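PDB 3D8K: protein phosphatase 2C from Toxoplasma gondii, which probably removes phosphate from phosphoserine and phosphothreonine residues of proteins by hydrolysis, as a manganese-dependent phosphatase of the PP2C family. Local coordinates for residues H61-L66 and A99-S105; F233-K237 and L247-V251. All coordinates share one frame; numbering follows the deposited sequence.

Interaction 1. Residues H61-L66 and A99-S105; sequences HSAMWL and ANLPGGS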
loop_
_atom_site.group_PDB
_atom_site.type_symbol
_atom_site.label_atom_id
_atom_site.label_comp_id
_atom_site.label_asym_id
_atom_site.label_seq_id
_atom_site.Cartn_x
_atom_site.Cartn_y
_atom_site.Cartn_z
ATOM N N HIS C 61 5.903 -35.636 -13.595
ATOM C CA HIS C 61 4.530 -35.136 -13.444
ATOM C C HIS C 61 4.048 -35.033 -12.005
ATOM O O HIS C 61 3.470 -34.019 -11.610
ATOM C CB HIS C 61 3.563 -36.023 -14.241
ATOM C CG HIS C 61 3.943 -36.170 -15.678
ATOM N ND1 HIS C 61 4.013 -35.095 -16.537
ATOM C CD2 HIS C 61 4.387 -37.240 -16.376
ATOM C CE1 HIS C 61 4.495 -35.495 -17.698
ATOM N NE2 HIS C 61 4.732 -36.793 -17.627
ATOM N N SER C 62 4.271 -36.079 -11.224
ATOM C CA SER C 62 3.849 -36.049 -9.836
ATOM C C SER C 62 4.637 -35.013 -9.024
ATOM O O SER C 62 4.110 -34.397 -8.099
ATOM C CB SER C 62 3.967 -37.442 -9.221
ATOM O OG SER C 62 2.807 -38.198 -9.513
ATOM N N ALA C 63 5.900 -34.816 -9.367
ATOM C CA ALA C 63 6.703 -33.823 -8.672
ATOM C C ALA C 63 6.242 -32.433 -9.119
ATOM O O ALA C 63 5.924 -31.579 -8.298
ATOM C CB ALA C 63 8.151 -34.016 -9.013
HETATM N N MSE C 64 6.183 -32.240 -10.434
HETATM C CA MSE C 64 5.792 -30.966 -11.048
HETATM C C MSE C 64 4.421 -30.416 -10.680
HETATM O O MSE C 64 4.209 -29.219 -10.756
HETATM C CB MSE C 64 5.895 -31.056 -12.571
HETATM C CG MSE C 64 5.685 -29.741 -13.258
HETATM SE SE MSE C 64 6.980 -28.348 -12.674
HETATM C CE MSE C 64 8.562 -29.059 -13.657
ATOM N N TRP C 65 3.498 -31.288 -10.292
ATOM C CA TRP C 65 2.159 -30.865 -9.894
ATOM C C TRP C 65 2.296 -30.290 -8.495
ATOM O O TRP C 65 1.723 -29.257 -8.147
ATOM C CB TRP C 65 1.232 -32.077 -9.840
ATOM C CG TRP C 65 -0.170 -31.758 -9.431
ATOM C CD1 TRP C 65 -1.195 -31.390 -10.244
ATOM C CD2 TRP C 65 -0.698 -31.770 -8.102
ATOM N NE1 TRP C 65 -2.331 -31.176 -9.509
ATOM C CE2 TRP C 65 -2.056 -31.408 -8.182
ATOM C CE3 TRP C 65 -0.156 -32.072 -6.840
ATOM C CZ2 TRP C 65 -2.884 -31.312 -7.061
ATOM C CZ3 TRP C 65 -0.977 -31.980 -5.716
ATOM C CH2 TRP C 65 -2.331 -31.609 -5.836
ATOM N N LEU C 66 3.070 -30.999 -7.692
ATOM C CA LEU C 66 3.308 -30.602 -6.322
ATOM C C LEU C 66 4.008 -29.255 -6.227
ATOM O O LEU C 66 3.545 -28.347 -5.540
ATOM C CB LEU C 66 4.148 -31.668 -5.631
ATOM C CG LEU C 66 3.480 -33.030 -5.479
ATOM C CD1 LEU C 66 4.511 -34.029 -5.015
ATOM C CD2 LEU C 66 2.328 -32.945 -4.507
ATOM N N ALA C 99 -5.777 -36.026 -9.942
ATOM C CA ALA C 99 -5.106 -35.461 -11.103
ATOM C C ALA C 99 -4.716 -36.598 -12.036
ATOM O O ALA C 99 -4.245 -36.380 -13.143
ATOM C CB ALA C 99 -3.860 -34.691 -10.664
ATOM N N ASN C 100 -4.908 -37.823 -11.571
ATOM C CA ASN C 100 -4.567 -39.000 -12.357
ATOM C C ASN C 100 -3.184 -38.857 -13.007
ATOM O O ASN C 100 -3.047 -38.948 -14.222
ATOM C CB ASN C 100 -5.631 -39.256 -13.449
ATOM C CG ASN C 100 -7.058 -39.388 -12.889
ATOM O OD1 ASN C 100 -7.345 -40.269 -12.074
ATOM N ND2 ASN C 100 -7.957 -38.506 -13.342
ATOM N N LEU C 101 -2.156 -38.617 -12.207
ATOM C CA LEU C 101 -0.815 -38.513 -12.765
ATOM C C LEU C 101 -0.069 -39.796 -12.450
ATOM O O LEU C 101 -0.404 -40.497 -11.496
ATOM C CB LEU C 101 -0.060 -37.340 -12.159
ATOM C CG LEU C 101 -0.665 -35.960 -12.365
ATOM C CD1 LEU C 101 0.402 -34.916 -12.068
ATOM C CD2 LEU C 101 -1.155 -35.810 -13.795
ATOM N N PRO C 102 0.949 -40.131 -13.253
ATOM C CA PRO C 102 1.751 -41.345 -13.049
ATOM C C PRO C 102 2.508 -41.329 -11.710
ATOM O O PRO C 102 3.705 -41.049 -11.679
ATOM C CB PRO C 102 2.702 -41.327 -14.239
ATOM C CG PRO C 102 1.921 -40.606 -15.293
ATOM C CD PRO C 102 1.293 -39.482 -14.526
ATOM N N GLY C 103 1.796 -41.642 -10.627
ATOM C CA GLY C 103 2.358 -41.662 -9.281
ATOM C C GLY C 103 3.864 -41.706 -9.168
ATOM O O GLY C 103 4.512 -42.477 -9.875
ATOM N N GLY C 104 4.420 -40.871 -8.287
ATOM C CA GLY C 104 5.859 -40.861 -8.106
ATOM C C GLY C 104 6.542 -39.589 -7.622
ATOM O O GLY C 104 6.914 -38.744 -8.437
ATOM N N SER C 105 6.708 -39.442 -6.305
ATOM C CA SER C 105 7.414 -38.282 -5.742
ATOM C C SER C 105 7.523 -38.148 -4.219
ATOM O O SER C 105 6.535 -38.266 -3.484
ATOM C CB SER C 105 6.869 -36.969 -6.320
ATOM O OG SER C 105 7.496 -35.877 -5.681
#
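Ser62 OG, near the start of helix 61-74, sits against the bend of residues 99-105, 3.4 Å from Gly104 N and 3.5 Å from Gly103 CA. The bend includes an inverse gamma turn centred on Pro102 and belongs to the connection from helix 82-97 to strand 106-115 of the PP2C beta-sandwich. Ser62 CB rests beside Gly104, whose backbone angles themselves call for glycine. Leu101 lays its CD1 branch along the first turn of the helix, between His61 O, which accepts the helix bond from Trp65 N, and Trp65 CB, 3.7 Å from the latter; the side chains of Leu101 and Trp65 cross at about a right angle. Trp65 CG is anti to its backbone N (chi1 180°), which sends the indole towards Ala99, whose CB meets NE1 obliquely at 4.0 Å. Next to the turn, Pro102 CD approaches His61 CB at 4.1 Å. Towards the interior, Ala63, Leu66 and Ser105 all pack on Phe54 of strand 48-55, while the loop backbone at Ser105 pairs with Phe230. Ser105 OG, hydrogen-bonded just beyond the segment, lies 3.6 Å from Leu66 CD1.

Interaction 2. Residues F233-K237 and L247-V251; sequences FDFKK and LVSAV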
loop_
_atom_site.group_PDB
_atom_site.type_symbol
_atom_site.label_atom_id
_atom_site.label_comp_id
_atom_site.label_asym_id
_atom_site.label_seq_id
_atom_site.Cartn_x
_atom_site.Cartn_y
_atom_site.Cartn_z
ATOM N N PHE C 233 -0.382 -44.860 -5.732
ATOM C CA PHE C 233 -1.666 -45.131 -5.095
ATOM C C PHE C 233 -2.038 -46.587 -4.935
ATOM O O PHE C 233 -2.893 -46.921 -4.108
ATOM C CB PHE C 233 -2.772 -44.369 -5.804
ATOM C CG PHE C 233 -2.661 -42.914 -5.614
ATOM C CD1 PHE C 233 -2.028 -42.128 -6.559
ATOM C CD2 PHE C 233 -3.072 -42.337 -4.416
ATOM C CE1 PHE C 233 -1.795 -40.782 -6.310
ATOM C CE2 PHE C 233 -2.845 -40.992 -4.151
ATOM C CZ PHE C 233 -2.206 -40.212 -5.094
ATOM N N ASP C 234 -1.386 -47.442 -5.719
ATOM C CA ASP C 234 -1.612 -48.872 -5.653
ATOM C C ASP C 234 -1.261 -49.368 -4.269
ATOM O O ASP C 234 -1.544 -50.507 -3.924
ATOM C CB ASP C 234 -0.735 -49.604 -6.665
ATOM C CG ASP C 234 -1.270 -49.525 -8.066
ATOM O OD1 ASP C 234 -2.421 -49.077 -8.250
ATOM O OD2 ASP C 234 -0.539 -49.921 -8.993
ATOM N N PHE C 235 -0.635 -48.507 -3.475
ATOM C CA PHE C 235 -0.217 -48.868 -2.130
ATOM C C PHE C 235 -0.758 -47.880 -1.126
ATOM O O PHE C 235 -0.173 -47.654 -0.058
ATOM C CB PHE C 235 1.304 -48.892 -2.049
ATOM C CG PHE C 235 1.944 -49.738 -3.092
ATOM C CD1 PHE C 235 2.194 -49.229 -4.358
ATOM C CD2 PHE C 235 2.276 -51.055 -2.817
ATOM C CE1 PHE C 235 2.769 -50.019 -5.335
ATOM C CE2 PHE C 235 2.855 -51.860 -3.789
ATOM C CZ PHE C 235 3.102 -51.342 -5.053
ATOM N N LYS C 236 -1.880 -47.273 -1.470
ATOM C CA LYS C 236 -2.492 -46.315 -0.574
ATOM C C LYS C 236 -3.877 -46.874 -0.289
ATOM O O LYS C 236 -4.487 -47.469 -1.166
ATOM C CB LYS C 236 -2.569 -44.945 -1.260
ATOM C CG LYS C 236 -2.057 -43.771 -0.424
ATOM C CD LYS C 236 -0.538 -43.780 -0.284
ATOM C CE LYS C 236 0.160 -42.951 -1.350
ATOM N NZ LYS C 236 0.291 -41.516 -0.959
ATOM N N LYS C 237 -4.349 -46.707 0.943
ATOM C CA LYS C 237 -5.669 -47.183 1.359
ATOM C C LYS C 237 -6.724 -46.793 0.330
ATOM O O LYS C 237 -6.598 -45.773 -0.350
ATOM C CB LYS C 237 -6.042 -46.581 2.717
ATOM C CG LYS C 237 -6.282 -45.072 2.644
ATOM C CD LYS C 237 -5.727 -44.293 3.854
ATOM C CE LYS C 237 -5.737 -42.777 3.583
ATOM N NZ LYS C 237 -5.041 -42.004 4.655
ATOM N N LEU C 247 0.273 -48.588 2.869
ATOM C CA LEU C 247 1.577 -49.227 2.884
ATOM C C LEU C 247 2.570 -48.086 2.658
ATOM O O LEU C 247 3.533 -47.935 3.398
ATOM C CB LEU C 247 1.680 -50.289 1.787
ATOM C CG LEU C 247 0.679 -51.454 1.883
ATOM C CD1 LEU C 247 0.944 -52.447 0.766
ATOM C CD2 LEU C 247 0.787 -52.150 3.234
ATOM N N VAL C 248 2.318 -47.276 1.638
ATOM C CA VAL C 248 3.164 -46.123 1.370
ATOM C C VAL C 248 2.453 -44.903 1.953
ATOM O O VAL C 248 1.554 -44.344 1.337
ATOM C CB VAL C 248 3.371 -45.884 -0.141
ATOM C CG1 VAL C 248 4.034 -44.523 -0.355
ATOM C CG2 VAL C 248 4.221 -46.995 -0.742
ATOM N N SER C 249 2.858 -44.492 3.145
ATOM C CA SER C 249 2.236 -43.354 3.803
ATOM C C SER C 249 2.544 -42.015 3.119
ATOM O O SER C 249 3.546 -41.868 2.412
ATOM C CB SER C 249 2.693 -43.308 5.264
ATOM O OG SER C 249 2.076 -42.245 5.966
ATOM N N ALA C 250 1.654 -41.050 3.314
ATOM C CA ALA C 250 1.846 -39.702 2.781
ATOM C C ALA C 250 1.773 -38.769 3.999
ATOM O O ALA C 250 1.587 -37.560 3.885
ATOM C CB ALA C 250 0.772 -39.359 1.766
ATOM N N VAL C 251 1.897 -39.373 5.174
ATOM C CA VAL C 251 1.903 -38.634 6.425
ATOM C C VAL C 251 3.376 -38.329 6.686
ATOM O O VAL C 251 4.174 -39.236 6.979
ATOM C CB VAL C 251 1.374 -39.476 7.591
ATOM C CG1 VAL C 251 1.205 -38.593 8.807
ATOM C CG2 VAL C 251 0.082 -40.152 7.204
#
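Phe235 CG stands anti to the carbonyl carbon (chi1 -53°), turning the ring past Leu247, while CB faces Val248. Lys236, next in the chain, is modelled with bends at chi2, chi3 and chi4, doubtful in detail, that bring NZ to Asp93 beside Ala250. Between these two side chains the backbone makes the firm link: Phe235 O accepts from Val248 N at 3.0 Å in a nearly straight bond (173°). Leu247 N adds a weak second bond to the same oxygen at 3.1 Å, much more bent at 125°, so one carbonyl receives two successive amides of 247-251. Beside it Val248 CG2 touches Phe235 CB at 3.7 Å, and Leu247 CD1 comes to the edge of the phenyl ring, near its plane, 4.1 Å from Phe235 CD2. Lys236 NZ lies 3.5 Å from Ala250 CB, but its polar partners are others: a salt bridge to Asp93 and a hydrogen bond to Ala229 O. Beyond Val248 an ST turn, in which Ser249 OG accepts from Val251 N at 3.0 Å, shapes the chain ahead of strand 253-259. The contact probably belongs to the flap region of the PP2C fold: Phe235, Leu247 and Val248 pack on Leu220 of strand 217-220, Arg203 of helix 198-206 bonds Leu247 O, and Phe233 and Ala250 lean on helix 82-97.

From the N terminus, the chain enters helix 61-74, turns into helix 82-97 and comes back as the loop 99-105, where interaction 1 closes this helical excursion just before strand 106-115. Interaction 2 follows much later, closing the short loop between 233-237 and 247-251 ahead of strand 253-259. The two are in series, neither nested nor crossed; the centres of interactions 1 and 2 are 14 Å apart, and the nearest atoms of interactions 1 and 2 are about 5 Å apart, without touching. Helix 82-97 touches both, and Phe230 is a second element they share, so the two contacts meet the same neighbours although they lie far apart in sequence.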